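Cpftsy (Physcomitrella patens, PDB 4AK9) probably acts as the chloroplast signal recognition particle receptor, a GTPase of the SIMIBI class that serves protein transport during chloroplast biogenesis. Local coordinates at residues 98-103 with 283-288; 122-127 with 256-261. All blocks are in the same frame, centred on the assembly; numbering follows the deposited sequence.

Contact 1: residues 98-103 with 283-288; sequences KLLTER and SVVDEL
Val-285 meets Leu-99 and Leu-100 of helix 85-101, and the contact is almost wholly van der Waals. One methyl of the valine, CG1, rests against backbone oxygens: it lies 3.9 Å from Leu-100 O and 4.0 Å from Leu-99 O. It faces these carbonyls because it stands anti to its own backbone N (chi1 172°). That torsion puts the other methyl beside the backbone N, where CG2 approaches CD2 of Leu-100 at 4.1 Å, the two side chains crossing at about a right angle. Leu-99 reaches with its CD2 to OD1 of Asp-286 at 4.3 Å, an apolar brush past a carboxylate whose polar needs are met elsewhere: OD1 forms a salt bridge with Lys-68, and OD2 a hydrogen bond with Thr-65. No hydrogen bond joins the two segments. Within 98-103, a salt bridge, its hydrogen bond weak, links Lys-98 NZ to Glu-102 OE1 at 3.3 Å. The contact sets helix 85-101, which runs on from the helical-bundle region, against helix 280-288 of the GTPase domain, consistent with the N-G interface of SRP-type GTPases; helix 63-78 packs on Leu-99, and helix 309-316 covers Leu-100 through Phe-312 and Val-313.

Contact 2: residues 122-127 with 256-261; sequences VGVNGG and REFNQV
The ring of Phe-258 lies against the backbone of Gly-123, whose CA sits over one face in a CH-pi contact, 4.0 Å from the centroid and 27° off the ring normal. Backbone atoms on either side of that CA also touch the ring: CE2 comes within 3.6 Å of Gly-123 N, and CZ within 3.5 Å of Gly-123 C. Two valines approach obliquely, Val-124 bringing its CG1 to 3.6 Å from CE1 of Phe-258, and Val-122 its CB to 4.3 Å from CD2. With phi at 144°, Gly-123 has a backbone that would press a CB against the preceding carbonyl oxygen. With an alanine in place of Phe-258 the ring over Gly-123 is gone, and a gap is likely to open between helix 251-261 and the glycine, with Val-124 CG1 losing its partner. Beyond the glycine the chain turns into helix 126-142, capped by Asn-125, whose OD1 accepts a hydrogen bond from Gly-128 N. Gly-123 O accepts from Lys-129 NZ. This strand-loop-helix fits the P-loop (Walker A) of an SRP-type GTPase, with helix 251-261 packed where strand 117-123 enters the loop.

In the fold
Contact 2 is the more buried of the two, with a single aromatic ring laid on main chain where a central strand of the sheet runs into the probable nucleotide-binding loop; contact 1 is partly buried and joins two helices through branched aliphatic side chains, one methyl of which lies against main-chain carbonyl oxygens, with charged residues at its margin. The two contacts share no helix or strand, and the centres of contact 1 and contact 2 lie about 20 Å apart. Their second segments nevertheless meet: Arg-256 NH2 forms a salt bridge with Glu-287 OE1 at 3.1 Å, tying helix 251-261 to helix 280-288. Both segments of contact 2 fall between those of contact 1 in sequence.

Contact 1: residues 98-103 with 283-288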
# COMPACT_ATOMS: atom_id res chain seq x y z
N LYS A 98 5.97 5.08 -20.48
CA LYS A 98 6.61 3.89 -21.04
C LYS A 98 6.29 2.61 -20.29
O LYS A 98 6.00 1.59 -20.92
CB LYS A 98 8.13 4.10 -21.11
CG LYS A 98 8.48 5.13 -22.15
CD LYS A 98 9.98 5.37 -22.26
CE LYS A 98 10.72 4.15 -22.82
NZ LYS A 98 11.08 3.12 -21.80
N LEU A 99 6.34 2.66 -18.96
CA LEU A 99 6.02 1.49 -18.16
C LEU A 99 4.60 1.03 -18.45
O LEU A 99 4.33 -0.17 -18.44
CB LEU A 99 6.10 1.82 -16.67
CG LEU A 99 7.49 1.89 -16.06
CD1 LEU A 99 7.31 1.85 -14.53
CD2 LEU A 99 8.33 0.72 -16.53
N LEU A 100 3.69 1.98 -18.73
CA LEU A 100 2.28 1.64 -18.98
C LEU A 100 2.01 1.04 -20.36
O LEU A 100 0.96 0.45 -20.60
CB LEU A 100 1.36 2.86 -18.75
CG LEU A 100 1.12 3.27 -17.28
CD1 LEU A 100 0.54 4.72 -17.24
CD2 LEU A 100 0.14 2.29 -16.62
N THR A 101 2.96 1.20 -21.28
CA THR A 101 2.67 0.89 -22.67
C THR A 101 3.68 -0.03 -23.37
O THR A 101 3.35 -0.63 -24.39
CB THR A 101 2.65 2.20 -23.49
OG1 THR A 101 3.90 2.91 -23.27
CG2 THR A 101 1.48 3.10 -23.09
N GLU A 102 4.91 -0.10 -22.89
CA GLU A 102 5.95 -0.81 -23.65
C GLU A 102 5.76 -2.33 -23.73
O GLU A 102 6.22 -2.96 -24.70
CB GLU A 102 7.33 -0.50 -23.08
CG GLU A 102 7.56 -1.15 -21.70
CD GLU A 102 8.67 -0.48 -20.90
OE1 GLU A 102 9.46 0.29 -21.50
OE2 GLU A 102 8.76 -0.73 -19.67
N ARG A 103 5.10 -2.94 -22.75
CA ARG A 103 5.03 -4.39 -22.67
C ARG A 103 3.62 -4.96 -22.92
O ARG A 103 3.47 -6.06 -23.49
CB ARG A 103 5.59 -4.86 -21.31
CG ARG A 103 5.25 -6.32 -20.94
CD ARG A 103 5.93 -7.39 -21.88
NE ARG A 103 5.68 -8.74 -21.38
CZ ARG A 103 4.56 -9.41 -21.63
NH1 ARG A 103 3.61 -8.87 -22.38
NH2 ARG A 103 4.37 -10.63 -21.13
N SER A 283 1.64 0.09 -11.00
CA SER A 283 2.23 -1.09 -10.39
C SER A 283 1.64 -2.38 -10.92
O SER A 283 2.36 -3.35 -11.14
CB SER A 283 2.05 -1.03 -8.88
OG SER A 283 2.70 0.15 -8.36
N VAL A 284 0.31 -2.40 -11.08
CA VAL A 284 -0.32 -3.63 -11.58
C VAL A 284 0.07 -3.93 -13.03
O VAL A 284 0.37 -5.07 -13.38
CB VAL A 284 -1.87 -3.68 -11.31
CG1 VAL A 284 -2.63 -2.87 -12.31
CG2 VAL A 284 -2.37 -5.12 -11.41
N VAL A 285 0.14 -2.90 -13.86
CA VAL A 285 0.54 -3.11 -15.26
C VAL A 285 2.00 -3.56 -15.31
O VAL A 285 2.34 -4.51 -16.01
CB VAL A 285 0.33 -1.84 -16.09
CG1 VAL A 285 0.94 -2.01 -17.52
CG2 VAL A 285 -1.17 -1.54 -16.17
N ASP A 286 2.86 -2.88 -14.54
CA ASP A 286 4.28 -3.20 -14.47
C ASP A 286 4.55 -4.62 -13.97
O ASP A 286 5.31 -5.39 -14.58
CB ASP A 286 5.00 -2.18 -13.58
CG ASP A 286 6.50 -2.44 -13.49
OD1 ASP A 286 7.11 -2.84 -14.53
OD2 ASP A 286 7.07 -2.30 -12.38
N GLU A 287 3.91 -5.01 -12.86
CA GLU A 287 4.17 -6.30 -12.26
C GLU A 287 3.53 -7.46 -12.99
O GLU A 287 4.12 -8.54 -13.04
CB GLU A 287 3.71 -6.33 -10.79
CG GLU A 287 4.55 -5.45 -9.83
CD GLU A 287 5.92 -6.05 -9.54
OE1 GLU A 287 6.02 -7.30 -9.40
OE2 GLU A 287 6.92 -5.28 -9.47
N LEU A 288 2.33 -7.26 -13.56
CA LEU A 288 1.57 -8.39 -14.13
C LEU A 288 1.62 -8.49 -15.65
O LEU A 288 1.22 -9.52 -16.25
CB LEU A 288 0.08 -8.42 -13.65
CG LEU A 288 -0.24 -8.50 -12.13
CD1 LEU A 288 -1.40 -9.45 -11.90
CD2 LEU A 288 0.94 -8.93 -11.28

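Contact 2: residues 122-127 with 256-261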
# COMPACT_ATOMS: atom_id res chain seq x y z
N VAL A 122 -14.53 -11.36 -13.76
CA VAL A 122 -14.15 -12.15 -12.59
C VAL A 122 -13.60 -11.26 -11.46
O VAL A 122 -13.29 -10.09 -11.69
CB VAL A 122 -13.08 -13.22 -12.94
CG1 VAL A 122 -13.62 -14.17 -14.03
CG2 VAL A 122 -11.82 -12.53 -13.44
N GLY A 123 -13.48 -11.83 -10.27
CA GLY A 123 -12.96 -11.06 -9.13
C GLY A 123 -13.62 -11.40 -7.82
O GLY A 123 -14.51 -12.24 -7.74
N VAL A 124 -13.19 -10.72 -6.76
CA VAL A 124 -13.60 -11.15 -5.42
C VAL A 124 -14.92 -10.55 -4.99
O VAL A 124 -15.66 -11.16 -4.22
CB VAL A 124 -12.53 -10.83 -4.34
CG1 VAL A 124 -11.14 -11.09 -4.88
CG2 VAL A 124 -12.65 -9.39 -3.86
N ASN A 125 -15.24 -9.36 -5.47
CA ASN A 125 -16.34 -8.66 -4.84
C ASN A 125 -17.57 -8.69 -5.71
O ASN A 125 -17.61 -7.98 -6.74
CB ASN A 125 -15.95 -7.21 -4.55
CG ASN A 125 -16.98 -6.52 -3.68
OD1 ASN A 125 -17.96 -5.98 -4.18
ND2 ASN A 125 -16.76 -6.57 -2.37
N GLY A 126 -18.56 -9.48 -5.29
CA GLY A 126 -19.79 -9.68 -6.05
C GLY A 126 -20.39 -8.36 -6.49
O GLY A 126 -20.77 -8.17 -7.65
N GLY A 127 -20.42 -7.41 -5.57
CA GLY A 127 -21.07 -6.14 -5.83
C GLY A 127 -20.32 -5.22 -6.77
O GLY A 127 -20.95 -4.52 -7.59
N ARG A 256 -2.72 -11.84 -8.74
CA ARG A 256 -1.87 -12.98 -9.04
C ARG A 256 -2.64 -14.29 -8.90
O ARG A 256 -2.51 -15.17 -9.75
CB ARG A 256 -0.68 -13.00 -8.08
CG ARG A 256 0.27 -11.86 -8.35
CD ARG A 256 1.57 -11.99 -7.54
NE ARG A 256 2.60 -11.19 -8.17
CZ ARG A 256 3.02 -10.01 -7.72
NH1 ARG A 256 2.51 -9.50 -6.59
NH2 ARG A 256 3.96 -9.36 -8.38
N GLU A 257 -3.43 -14.39 -7.85
CA GLU A 257 -4.20 -15.61 -7.57
C GLU A 257 -5.21 -15.87 -8.68
O GLU A 257 -5.28 -17.00 -9.19
CB GLU A 257 -4.91 -15.51 -6.22
CG GLU A 257 -3.95 -15.58 -5.04
CD GLU A 257 -4.60 -15.20 -3.70
OE1 GLU A 257 -5.77 -15.60 -3.47
OE2 GLU A 257 -3.92 -14.50 -2.89
N PHE A 258 -5.98 -14.85 -9.06
CA PHE A 258 -6.96 -15.06 -10.13
C PHE A 258 -6.31 -15.43 -11.46
O PHE A 258 -6.83 -16.26 -12.21
CB PHE A 258 -7.91 -13.84 -10.29
CG PHE A 258 -9.12 -13.91 -9.42
CD1 PHE A 258 -9.06 -13.54 -8.08
CD2 PHE A 258 -10.32 -14.41 -9.92
CE1 PHE A 258 -10.17 -13.63 -7.25
CE2 PHE A 258 -11.44 -14.50 -9.09
CZ PHE A 258 -11.37 -14.11 -7.76
N ASN A 259 -5.16 -14.85 -11.77
CA ASN A 259 -4.55 -15.13 -13.06
C ASN A 259 -3.96 -16.55 -13.09
O ASN A 259 -3.72 -17.10 -14.15
CB ASN A 259 -3.48 -14.08 -13.39
CG ASN A 259 -2.86 -14.28 -14.77
OD1 ASN A 259 -3.54 -14.28 -15.81
ND2 ASN A 259 -1.53 -14.39 -14.78
N GLN A 260 -3.70 -17.12 -11.93
CA GLN A 260 -3.30 -18.53 -11.91
C GLN A 260 -4.49 -19.44 -12.18
O GLN A 260 -4.30 -20.53 -12.74
CB GLN A 260 -2.70 -18.89 -10.55
CG GLN A 260 -1.20 -18.61 -10.45
CD GLN A 260 -0.67 -18.95 -9.09
OE1 GLN A 260 -1.09 -18.38 -8.08
NE2 GLN A 260 0.26 -19.93 -9.03
N VAL A 261 -5.69 -19.03 -11.77
CA VAL A 261 -6.92 -19.80 -12.05
C VAL A 261 -7.38 -19.72 -13.52
O VAL A 261 -7.69 -20.76 -14.14
CB VAL A 261 -8.08 -19.38 -11.11
CG1 VAL A 261 -9.35 -20.17 -11.44
CG2 VAL A 261 -7.69 -19.60 -9.65